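Local coordinates for RagA protein (Porphyromonas gingivalis, PDB 6SLN), which belongs to the TonB-dependent receptors of the bacterial outer membrane and probably carries nutrients inward through its beta-barrel, at residues Ala252-Asn257 and Gly884-Asn889. Residues are numbered along the deposited sequence; the frame is centred on the assembly and turned at random.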
loop_
_atom_site.group_PDB
_atom_site.type_symbol
_atom_site.label_atom_id
_atom_site.label_comp_id
_atom_site.label_asym_id
_atom_site.label_seq_id
_atom_site.Cartn_x
_atom_site.Cartn_y
_atom_site.Cartn_z
ATOM N N ALA A 252 42.506 -33.830 5.828
ATOM C CA ALA A 252 42.891 -32.429 5.764
ATOM C C ALA A 252 42.925 -31.753 7.131
ATOM O O ALA A 252 43.453 -30.645 7.227
ATOM C CB ALA A 252 41.939 -31.681 4.825
ATOM N N GLY A 253 42.392 -32.374 8.185
ATOM C CA GLY A 253 42.394 -31.763 9.505
ATOM C C GLY A 253 41.183 -30.907 9.806
ATOM O O GLY A 253 41.107 -30.307 10.893
ATOM N N PHE A 254 40.228 -30.853 8.878
ATOM C CA PHE A 254 39.037 -30.035 9.037
ATOM C C PHE A 254 38.325 -30.302 10.347
ATOM O O PHE A 254 37.842 -29.372 11.000
ATOM C CB PHE A 254 38.086 -30.294 7.882
ATOM C CG PHE A 254 36.979 -29.325 7.816
ATOM C CD1 PHE A 254 37.250 -27.962 7.781
ATOM C CD2 PHE A 254 35.661 -29.757 7.805
ATOM C CE1 PHE A 254 36.232 -27.051 7.712
ATOM C CE2 PHE A 254 34.620 -28.829 7.746
ATOM C CZ PHE A 254 34.908 -27.472 7.699
ATOM N N TRP A 255 38.226 -31.565 10.737
ATOM C CA TRP A 255 37.465 -31.961 11.907
ATOM C C TRP A 255 38.329 -32.065 13.162
ATOM O O TRP A 255 37.850 -32.538 14.191
ATOM C CB TRP A 255 36.751 -33.287 11.624
ATOM C CG TRP A 255 35.793 -33.229 10.443
ATOM C CD1 TRP A 255 35.928 -33.851 9.236
ATOM C CD2 TRP A 255 34.562 -32.516 10.381
ATOM N NE1 TRP A 255 34.865 -33.565 8.420
ATOM C CE2 TRP A 255 34.006 -32.747 9.102
ATOM C CE3 TRP A 255 33.877 -31.691 11.276
ATOM C CZ2 TRP A 255 32.797 -32.184 8.701
ATOM C CZ3 TRP A 255 32.679 -31.129 10.875
ATOM C CH2 TRP A 255 32.152 -31.379 9.598
ATOM N N GLY A 256 39.570 -31.616 13.116
ATOM C CA GLY A 256 40.449 -31.648 14.264
ATOM C C GLY A 256 41.685 -32.477 13.982
ATOM O O GLY A 256 41.856 -33.051 12.908
ATOM N N ASN A 257 42.561 -32.519 14.970
ATOM C CA ASN A 257 43.727 -33.382 14.879
ATOM C C ASN A 257 43.423 -34.708 15.557
ATOM O O ASN A 257 42.552 -34.797 16.425
ATOM C CB ASN A 257 44.949 -32.714 15.515
ATOM C CG ASN A 257 44.999 -31.218 15.240
ATOM O OD1 ASN A 257 45.196 -30.412 16.152
ATOM N ND2 ASN A 257 44.816 -30.839 13.978
ATOM N N GLY A 884 40.218 -23.757 1.918
ATOM C CA GLY A 884 39.126 -23.134 2.639
ATOM C C GLY A 884 37.823 -23.663 2.088
ATOM O O GLY A 884 37.799 -24.377 1.082
ATOM N N LEU A 885 36.730 -23.279 2.754
ATOM C CA LEU A 885 35.401 -23.810 2.462
ATOM C C LEU A 885 35.386 -25.334 2.572
ATOM O O LEU A 885 34.743 -26.042 1.796
ATOM C CB LEU A 885 34.928 -23.342 1.095
ATOM C CG LEU A 885 34.673 -21.848 1.177
ATOM C CD1 LEU A 885 35.201 -21.160 -0.067
ATOM C CD2 LEU A 885 33.199 -21.612 1.379
ATOM N N MET A 886 36.110 -25.848 3.554
ATOM C CA MET A 886 36.392 -27.270 3.567
ATOM C C MET A 886 35.204 -28.099 4.044
ATOM O O MET A 886 35.313 -29.329 4.119
ATOM C CB MET A 886 37.631 -27.527 4.418
ATOM C CG MET A 886 38.885 -26.855 3.859
ATOM S SD MET A 886 39.457 -27.615 2.331
ATOM C CE MET A 886 39.915 -29.256 2.908
ATOM N N GLN A 887 34.072 -27.458 4.347
ATOM C CA GLN A 887 32.825 -28.158 4.620
ATOM C C GLN A 887 32.021 -28.418 3.359
ATOM O O GLN A 887 30.996 -29.100 3.422
ATOM C CB GLN A 887 31.974 -27.369 5.610
ATOM C CG GLN A 887 31.315 -26.140 4.997
ATOM C CD GLN A 887 32.072 -24.867 5.313
ATOM O OE1 GLN A 887 33.305 -24.794 5.171
ATOM N NE2 GLN A 887 31.338 -23.852 5.759
ATOM N N LEU A 888 32.455 -27.901 2.219
ATOM C CA LEU A 888 31.723 -28.081 0.980
ATOM C C LEU A 888 32.276 -29.259 0.203
ATOM O O LEU A 888 33.484 -29.524 0.214
ATOM C CB LEU A 888 31.791 -26.833 0.103
ATOM C CG LEU A 888 31.504 -25.523 0.808
ATOM C CD1 LEU A 888 31.647 -24.374 -0.177
ATOM C CD2 LEU A 888 30.117 -25.588 1.386
ATOM N N ASN A 889 31.374 -29.949 -0.493
ATOM C CA ASN A 889 31.798 -30.999 -1.405
ATOM C C ASN A 889 32.690 -30.391 -2.474
ATOM O O ASN A 889 32.450 -29.268 -2.928
ATOM C CB ASN A 889 30.587 -31.680 -2.040
ATOM C CG ASN A 889 30.937 -32.992 -2.715
ATOM O OD1 ASN A 889 31.740 -33.778 -2.194
ATOM N ND2 ASN A 889 30.329 -33.245 -3.878
#
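Phe254 and Met886 face each other from two type I beta turns, Gly253 to Gly256 and Leu885 to Leu888, with their CA atoms 6.7 Å apart. Each turn is closed by its own backbone bond, Gly256 N to Gly253 O and Leu888 N to Leu885 O, and no hydrogen bond passes between them. The first follows helix 242-252 directly: Gly253, at positive phi, ends that helix in a Schellman motif, and Phe254, the next residue, directs its CB toward 884-889. In the fold, this contact joins the long connections between barrel strands 218-230 and 309-322 and between 857-873 and 921-937, consistent with extracellular loops of a TonB-dependent receptor; its centre lies about 38 Å from the centre of the chain.

With CG anti to the backbone N (chi1 -169°), the Phe254 ring extends across the Met886-Gln887 backbone. Met886 CB sits over one ring face, 3.8 Å from the centroid and 30° off the normal, a CH-pi contact. Farther along the ring, CZ of Phe254 comes within 3.6 Å of CB of Gln887, whose amide plane is turned 22° from the ring. The Met886 chain bends at chi2 and chi3, bringing its CE to 3.7 Å from CB of Ala252. Gln249 donates through NE2 to Met886 O, tying the second turn to helix 242-252, while Phe254 O accepts a hydrogen bond from a polar side chain of another protein's chain, an apolar side chain of which packs against Phe254.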